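Local coordinates for protein imidazolonepropionase (PDB 2Q09) that catalyses the hydrolytic opening of imidazolone-5-propanoate to N-formimidoyl-L-glutamate, the third step of histidine degradation, in a metal-dependent amidohydrolase barrel, at residues G37-L42 with G365-G370; V135-I140 with P166-T171; G370-F375 with V399-E404. One frame throughout, in Å; residues are numbered along the deposited sequence.

In the fold
Contact 2 is the core contact: its centre lies about 8 Å from that of the chain, and it pairs two parallel strands of the metal-bearing barrel. The centres of contacts 1 and 3 sit farther out, about 22 and 19 Å from that of the chain, where the N-terminal strands meet the C-terminal part. Contact 1 is the most open, with a single backbone bond, one arginine bond and aliphatic packing; contact 3 is mostly buried and relies on backbone bonds, a carboxylate and a ring face. These two share Gly370 and touch through backbone bonds of Gly37 with Ala373 and Ile39 with Met371. Contacts 2 and 3 are joined by the Arg168-Asp374 salt bridge.

Contact 1: G37-L42 with G365-G370; sequences GRIHAL and GQLRVG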
# COMPACT_ATOMS: atom_id res chain seq x y z
N GLY A 37 -12.13 8.06 -18.82
CA GLY A 37 -11.38 7.42 -17.75
C GLY A 37 -11.99 6.22 -17.05
O GLY A 37 -11.42 5.73 -16.07
N ARG A 38 -13.14 5.74 -17.52
CA ARG A 38 -13.79 4.60 -16.89
C ARG A 38 -14.11 3.48 -17.85
O ARG A 38 -14.18 3.68 -19.07
CB ARG A 38 -15.08 5.05 -16.21
CG ARG A 38 -14.88 6.03 -15.08
CD ARG A 38 -16.19 6.33 -14.39
NE ARG A 38 -15.99 7.27 -13.29
CZ ARG A 38 -15.73 6.93 -12.03
NH1 ARG A 38 -15.64 5.65 -11.69
NH2 ARG A 38 -15.52 7.87 -11.12
N ILE A 39 -14.30 2.28 -17.30
CA ILE A 39 -14.65 1.13 -18.10
C ILE A 39 -16.10 1.38 -18.50
O ILE A 39 -17.00 1.42 -17.65
CB ILE A 39 -14.55 -0.17 -17.30
CG1 ILE A 39 -13.13 -0.31 -16.73
CG2 ILE A 39 -14.84 -1.37 -18.21
CD1 ILE A 39 -12.97 -1.47 -15.76
N HIS A 40 -16.32 1.58 -19.79
CA HIS A 40 -17.65 1.87 -20.31
C HIS A 40 -18.42 0.62 -20.69
O HIS A 40 -19.65 0.57 -20.58
CB HIS A 40 -17.54 2.79 -21.52
CG HIS A 40 -18.82 3.46 -21.89
ND1 HIS A 40 -19.51 4.27 -21.01
CD2 HIS A 40 -19.54 3.45 -23.04
CE1 HIS A 40 -20.60 4.73 -21.60
NE2 HIS A 40 -20.64 4.25 -22.83
N ALA A 41 -17.71 -0.41 -21.14
CA ALA A 41 -18.35 -1.65 -21.53
C ALA A 41 -17.40 -2.84 -21.58
O ALA A 41 -16.21 -2.71 -21.88
CB ALA A 41 -19.03 -1.48 -22.88
N LEU A 42 -17.96 -4.01 -21.27
CA LEU A 42 -17.25 -5.28 -21.30
C LEU A 42 -18.17 -6.25 -22.01
O LEU A 42 -19.15 -6.73 -21.44
CB LEU A 42 -16.97 -5.77 -19.89
CG LEU A 42 -15.59 -5.43 -19.34
CD1 LEU A 42 -15.50 -5.87 -17.88
CD2 LEU A 42 -14.53 -6.12 -20.18
N GLY A 365 -9.78 -1.78 -8.49
CA GLY A 365 -9.60 -3.16 -8.09
C GLY A 365 -10.36 -4.25 -8.81
O GLY A 365 -10.10 -5.43 -8.56
N GLN A 366 -11.30 -3.87 -9.68
CA GLN A 366 -12.08 -4.86 -10.41
C GLN A 366 -12.37 -4.40 -11.84
O GLN A 366 -12.46 -3.20 -12.10
CB GLN A 366 -13.42 -5.11 -9.72
CG GLN A 366 -13.32 -5.50 -8.26
CD GLN A 366 -14.68 -5.65 -7.61
OE1 GLN A 366 -15.51 -6.44 -8.07
NE2 GLN A 366 -14.92 -4.89 -6.55
N LEU A 367 -12.50 -5.34 -12.76
CA LEU A 367 -12.81 -5.00 -14.14
C LEU A 367 -14.33 -5.04 -14.26
O LEU A 367 -14.91 -6.03 -14.71
CB LEU A 367 -12.16 -5.99 -15.12
CG LEU A 367 -10.63 -6.09 -15.12
CD1 LEU A 367 -10.19 -6.94 -16.31
CD2 LEU A 367 -9.99 -4.72 -15.20
N ARG A 368 -14.97 -3.97 -13.81
CA ARG A 368 -16.41 -3.83 -13.87
C ARG A 368 -16.79 -2.54 -14.57
O ARG A 368 -16.10 -1.53 -14.44
CB ARG A 368 -17.02 -3.75 -12.48
CG ARG A 368 -16.88 -4.94 -11.59
CD ARG A 368 -17.84 -4.73 -10.44
NE ARG A 368 -17.80 -5.80 -9.45
CZ ARG A 368 -18.88 -6.25 -8.82
NH1 ARG A 368 -20.07 -5.73 -9.09
NH2 ARG A 368 -18.77 -7.21 -7.92
N VAL A 369 -17.91 -2.56 -15.27
CA VAL A 369 -18.39 -1.36 -15.94
C VAL A 369 -18.67 -0.31 -14.88
O VAL A 369 -19.25 -0.60 -13.84
CB VAL A 369 -19.68 -1.65 -16.74
CG1 VAL A 369 -20.48 -0.37 -16.95
CG2 VAL A 369 -19.30 -2.27 -18.07
N GLY A 370 -18.24 0.92 -15.13
CA GLY A 370 -18.47 1.99 -14.17
C GLY A 370 -17.26 2.34 -13.31
O GLY A 370 -17.18 3.44 -12.77
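Ile39 and Val369 form the centre of this contact, their CA atoms 5.0 Å apart, with Gly370 beside them. Ile39 CD1 is anti to CA (chi2 172°), which extends the chain to the loop and brings CD1 3.4 Å from Arg368 O; CD1 also reaches Leu367 CA. Val369 fits by its two methyls: CG2 packs 3.6 Å from Ala41 CA, and both touch His40 O. The backbone bond is nearly straight, Gly370 N giving its hydrogen to Ile39 O at 2.9 Å and 175°. Gly370 O is in turn taken by Arg38 NH1 at 2.9 Å, a more bent bond with the oxygen tilted from the guanidinium plane; the same NH1 also bonds Gln363. Leu42 CD1 packs 4.3 Å from Leu367 CB and separately approaches the carbonyl Leu367 O at 3.2 Å. Gly370 has a positive phi of 101°, at which a CB would jam against the carbonyl O of Val369. The loop folds back in an inverse gamma turn at Leu367, and the strand bulges where His40 and Ala41 pair with the single residue Gly33. The contact thus lays an irregular loop against bulged strand 38-44 at one edge of the small N-terminal sheet.

Contact 2: V135-I140 with P166-T171; sequences VTTVEI and PIRVKT
Strands 135-140 and 168-171 run parallel, their short axes 4.7 Å apart at closest and turned by 23°. Four backbone bonds join them in the regular parallel pattern: Arg168 N to Thr136 O, Val138 N to Arg168 O, Lys170 N to Val138 O and Ile140 N to Lys170 O. CA-H...O contacts fill in between, the shortest from Thr137 CA to Arg168 O at 3.2 Å.

On the face of Val138 and Ile140 the packing is aliphatic. Ile167 sends CD1 at about a right angle across Val138 and meets its CG1 at 3.4 Å, tighter than usual for two carbons; Val138 CG1 lies between the backbone N and the carbonyl carbon (chi1 59°), which sets it where Ile167 CD1 and Val169 CG2 both meet it. Val169 touches both neighbours, CG2 against Val138 CG1 and CG1 against Ile140 CD1, each at 4.0 Å. Helix 116-133 covers Val138 and Ile167.

The other face is more polar. Thr137 OG1 lies 3.5 Å from Arg168 CD, near the guanidinium plane at its edge, while Thr137 CG2 meets Lys170 CG at 4.2 Å. The arginine chain is extended from CG to NE, and Arg168 NE makes a salt bridge with Asp374 OD2. An alanine in place of Thr137 would probably leave a gap beside the aliphatic part of Arg168 and the CG of Lys170. Glu139 touches Lys170 O through CG; its OE2 makes salt bridges with Lys141 and Lys240 and a hydrogen bond with Thr172, and its side chain is about 7 Å from the iron ion.

Strand 135-141, helix 148-164 and strand 168-176 form a beta-alpha-beta unit of the amidohydrolase TIM barrel, whose metal is held by His72, His74, His242 and Asp317.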
# COMPACT_ATOMS: atom_id res chain seq x y z
N VAL A 135 1.96 -1.77 -10.97
CA VAL A 135 1.29 -1.03 -9.90
C VAL A 135 0.75 0.28 -10.47
O VAL A 135 1.49 1.07 -11.04
CB VAL A 135 2.25 -0.71 -8.74
CG1 VAL A 135 1.52 0.12 -7.68
CG2 VAL A 135 2.75 -2.02 -8.10
N THR A 136 -0.56 0.51 -10.31
CA THR A 136 -1.18 1.72 -10.85
C THR A 136 -1.65 2.67 -9.76
O THR A 136 -1.98 3.82 -10.03
CB THR A 136 -2.35 1.36 -11.78
OG1 THR A 136 -3.23 0.44 -11.11
CG2 THR A 136 -1.82 0.72 -13.06
N THR A 137 -1.68 2.18 -8.52
CA THR A 137 -2.04 3.00 -7.37
C THR A 137 -1.12 2.60 -6.22
O THR A 137 -1.01 1.42 -5.89
CB THR A 137 -3.50 2.77 -6.90
OG1 THR A 137 -4.41 3.23 -7.90
CG2 THR A 137 -3.76 3.54 -5.60
N VAL A 138 -0.44 3.58 -5.64
CA VAL A 138 0.46 3.31 -4.53
C VAL A 138 0.17 4.25 -3.37
O VAL A 138 -0.16 5.42 -3.58
CB VAL A 138 1.95 3.46 -4.95
CG1 VAL A 138 2.22 4.89 -5.46
CG2 VAL A 138 2.87 3.15 -3.77
N GLU A 139 0.25 3.73 -2.15
CA GLU A 139 0.03 4.53 -0.95
C GLU A 139 1.41 4.87 -0.39
O GLU A 139 2.27 3.98 -0.26
CB GLU A 139 -0.76 3.74 0.09
CG GLU A 139 -1.12 4.54 1.35
CD GLU A 139 -0.29 4.16 2.57
OE1 GLU A 139 0.82 3.59 2.40
OE2 GLU A 139 -0.74 4.44 3.70
N ILE A 140 1.64 6.14 -0.08
CA ILE A 140 2.92 6.58 0.46
C ILE A 140 2.71 7.32 1.78
O ILE A 140 1.90 8.24 1.87
CB ILE A 140 3.65 7.50 -0.55
CG1 ILE A 140 3.85 6.75 -1.87
CG2 ILE A 140 4.99 7.95 0.03
CD1 ILE A 140 4.49 7.61 -2.98
N PRO A 166 2.75 8.40 -14.30
CA PRO A 166 1.43 7.83 -14.59
C PRO A 166 1.03 6.80 -13.54
O PRO A 166 0.99 5.60 -13.81
CB PRO A 166 1.62 7.22 -15.97
CG PRO A 166 3.03 6.68 -15.88
CD PRO A 166 3.78 7.83 -15.20
N ILE A 167 0.73 7.28 -12.34
CA ILE A 167 0.38 6.40 -11.23
C ILE A 167 -0.43 7.18 -10.20
O ILE A 167 -0.16 8.36 -9.97
CB ILE A 167 1.69 5.82 -10.61
CG1 ILE A 167 1.42 4.55 -9.80
CG2 ILE A 167 2.39 6.89 -9.78
CD1 ILE A 167 0.67 4.77 -8.53
N ARG A 168 -1.43 6.54 -9.60
CA ARG A 168 -2.24 7.21 -8.59
C ARG A 168 -1.56 7.09 -7.23
O ARG A 168 -1.08 6.02 -6.85
CB ARG A 168 -3.64 6.57 -8.51
CG ARG A 168 -4.43 6.66 -9.81
CD ARG A 168 -5.76 5.91 -9.67
NE ARG A 168 -6.45 5.77 -10.96
CZ ARG A 168 -7.19 6.71 -11.52
NH1 ARG A 168 -7.35 7.89 -10.92
NH2 ARG A 168 -7.76 6.49 -12.70
N VAL A 169 -1.50 8.20 -6.50
CA VAL A 169 -0.87 8.20 -5.20
C VAL A 169 -1.84 8.59 -4.10
O VAL A 169 -2.54 9.59 -4.21
CB VAL A 169 0.33 9.18 -5.15
CG1 VAL A 169 0.94 9.20 -3.75
CG2 VAL A 169 1.37 8.78 -6.19
N LYS A 170 -1.88 7.79 -3.04
CA LYS A 170 -2.72 8.09 -1.89
C LYS A 170 -1.70 8.44 -0.81
O LYS A 170 -0.72 7.71 -0.62
CB LYS A 170 -3.53 6.86 -1.47
CG LYS A 170 -4.46 6.32 -2.56
CD LYS A 170 -5.52 7.32 -2.99
CE LYS A 170 -6.53 7.59 -1.89
NZ LYS A 170 -7.65 8.43 -2.39
N THR A 171 -1.91 9.55 -0.12
CA THR A 171 -0.97 9.95 0.91
C THR A 171 -1.48 9.63 2.30
O THR A 171 -2.69 9.66 2.55
CB THR A 171 -0.68 11.46 0.84
OG1 THR A 171 -1.91 12.19 1.00
CG2 THR A 171 -0.06 11.82 -0.50

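Contact 3: G370-F375 with V399-E404; sequences GMLADF and VVNGEE
Backbone bonds between Phe375 and Val399 start the pairing: Val399 N reaches Phe375 O at 2.9 Å, and Phe375 N returns a more bent bond to Val399 O, making one antiparallel hydrogen-bonded pair. Just before Phe375 the chain makes an inverse gamma turn centred on Ala373. Ala373 O accepts Gly402 N at 3.0 Å, so this turn is tied to the type I' turn from Val400 to Glu403. Val400 and Glu403 bond each other both ways through their backbone N and O atoms. Asp374 CA also comes close to Val399 O, 3.1 Å away, as a CA-H...O contact.

The charged group that bonds across the contact is the carboxylate of Asp374. Its OD1 takes the backbone N of Asn401 at 2.7 Å and 169°, met nearly along the C-O axis, while OD2 makes a salt bridge with Arg168 of the barrel. Both oxygens are bonded, which would hold the carboxylate against rotation.

Apolar contact centres on Val399 and Phe375, which lie side by side and point the same way. Val399 CB stands over the middle of the ring, 3.8 Å from its centroid and 12° off the normal, a CH-pi contact; CG2 reaches CE1 at 3.5 Å and CG1 lies over CE2. Phe375 CG sits between its backbone N and carbonyl carbon (chi1 58°), which starts the ring out alongside Val399. Trp9 meets the ring edge-to-face. Ala373 CB packs on the Gly402 backbone, 3.6 Å from its CA.

The chemistry implies a turn held by a polar and an apolar contact: a carboxylate that binds its backbone also pairs with a barrel arginine, while the CH-pi packing of Val399 on Phe375 closes the apolar side next to strand 30-35.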
# COMPACT_ATOMS: atom_id res chain seq x y z
N GLY A 370 -18.24 0.92 -15.13
CA GLY A 370 -18.47 1.99 -14.17
C GLY A 370 -17.26 2.34 -13.31
O GLY A 370 -17.18 3.44 -12.77
N MSE A 371 -16.32 1.41 -13.17
CA MSE A 371 -15.13 1.68 -12.37
C MSE A 371 -14.03 2.29 -13.22
O MSE A 371 -14.08 2.22 -14.45
CB MSE A 371 -14.64 0.39 -11.70
CG MSE A 371 -15.62 -0.12 -10.65
SE MSE A 371 -14.90 -1.59 -9.61
CE MSE A 371 -14.06 -0.59 -8.22
N LEU A 372 -13.02 2.88 -12.58
CA LEU A 372 -11.93 3.52 -13.31
C LEU A 372 -11.19 2.54 -14.21
O LEU A 372 -11.03 1.36 -13.87
CB LEU A 372 -10.96 4.18 -12.32
CG LEU A 372 -11.57 5.35 -11.54
CD1 LEU A 372 -10.66 5.73 -10.37
CD2 LEU A 372 -11.79 6.55 -12.47
N ALA A 373 -10.74 3.04 -15.36
CA ALA A 373 -10.04 2.21 -16.33
C ALA A 373 -8.55 2.05 -16.03
O ALA A 373 -7.70 2.55 -16.77
CB ALA A 373 -10.23 2.79 -17.74
N ASP A 374 -8.26 1.34 -14.94
CA ASP A 374 -6.89 1.06 -14.53
C ASP A 374 -6.73 -0.44 -14.72
O ASP A 374 -7.15 -1.23 -13.87
CB ASP A 374 -6.69 1.43 -13.05
CG ASP A 374 -6.58 2.92 -12.83
OD1 ASP A 374 -6.89 3.69 -13.77
OD2 ASP A 374 -6.19 3.33 -11.71
N PHE A 375 -6.13 -0.84 -15.83
CA PHE A 375 -5.96 -2.26 -16.09
C PHE A 375 -4.64 -2.56 -16.78
O PHE A 375 -3.95 -1.66 -17.28
CB PHE A 375 -7.14 -2.80 -16.90
CG PHE A 375 -7.37 -2.11 -18.21
CD1 PHE A 375 -6.68 -2.50 -19.36
CD2 PHE A 375 -8.28 -1.06 -18.31
CE1 PHE A 375 -6.91 -1.87 -20.58
CE2 PHE A 375 -8.52 -0.42 -19.52
CZ PHE A 375 -7.84 -0.82 -20.66
N VAL A 399 -2.65 0.56 -18.59
CA VAL A 399 -3.62 1.63 -18.71
C VAL A 399 -4.06 2.21 -17.38
O VAL A 399 -4.46 1.49 -16.47
CB VAL A 399 -4.87 1.13 -19.47
CG1 VAL A 399 -5.93 2.22 -19.52
CG2 VAL A 399 -4.48 0.70 -20.87
N VAL A 400 -3.98 3.54 -17.28
CA VAL A 400 -4.37 4.25 -16.08
C VAL A 400 -5.33 5.37 -16.50
O VAL A 400 -5.01 6.19 -17.36
CB VAL A 400 -3.14 4.85 -15.35
CG1 VAL A 400 -3.58 5.67 -14.16
CG2 VAL A 400 -2.21 3.72 -14.91
N ASN A 401 -6.52 5.37 -15.90
CA ASN A 401 -7.56 6.35 -16.21
C ASN A 401 -7.90 6.32 -17.70
O ASN A 401 -8.19 7.35 -18.31
CB ASN A 401 -7.13 7.76 -15.81
CG ASN A 401 -8.32 8.67 -15.57
OD1 ASN A 401 -8.52 9.66 -16.28
ND2 ASN A 401 -9.12 8.33 -14.57
N GLY A 402 -7.85 5.12 -18.28
CA GLY A 402 -8.17 4.96 -19.69
C GLY A 402 -7.08 5.31 -20.68
O GLY A 402 -7.31 5.23 -21.89
N GLU A 403 -5.89 5.69 -20.21
CA GLU A 403 -4.83 6.04 -21.15
C GLU A 403 -3.60 5.15 -21.04
O GLU A 403 -3.16 4.79 -19.94
CB GLU A 403 -4.41 7.50 -20.96
CG GLU A 403 -5.52 8.48 -21.22
CD GLU A 403 -5.04 9.75 -21.88
OE1 GLU A 403 -4.53 9.66 -23.02
OE2 GLU A 403 -5.15 10.82 -21.26
N GLU A 404 -3.04 4.79 -22.20
CA GLU A 404 -1.85 3.95 -22.26
C GLU A 404 -0.69 4.69 -21.60
O GLU A 404 -0.53 5.89 -21.79
CB GLU A 404 -1.51 3.63 -23.71
CG GLU A 404 -0.21 2.85 -23.89
CD GLU A 404 -0.25 1.49 -23.24
OE1 GLU A 404 -0.94 0.59 -23.76
OE2 GLU A 404 0.40 1.31 -22.19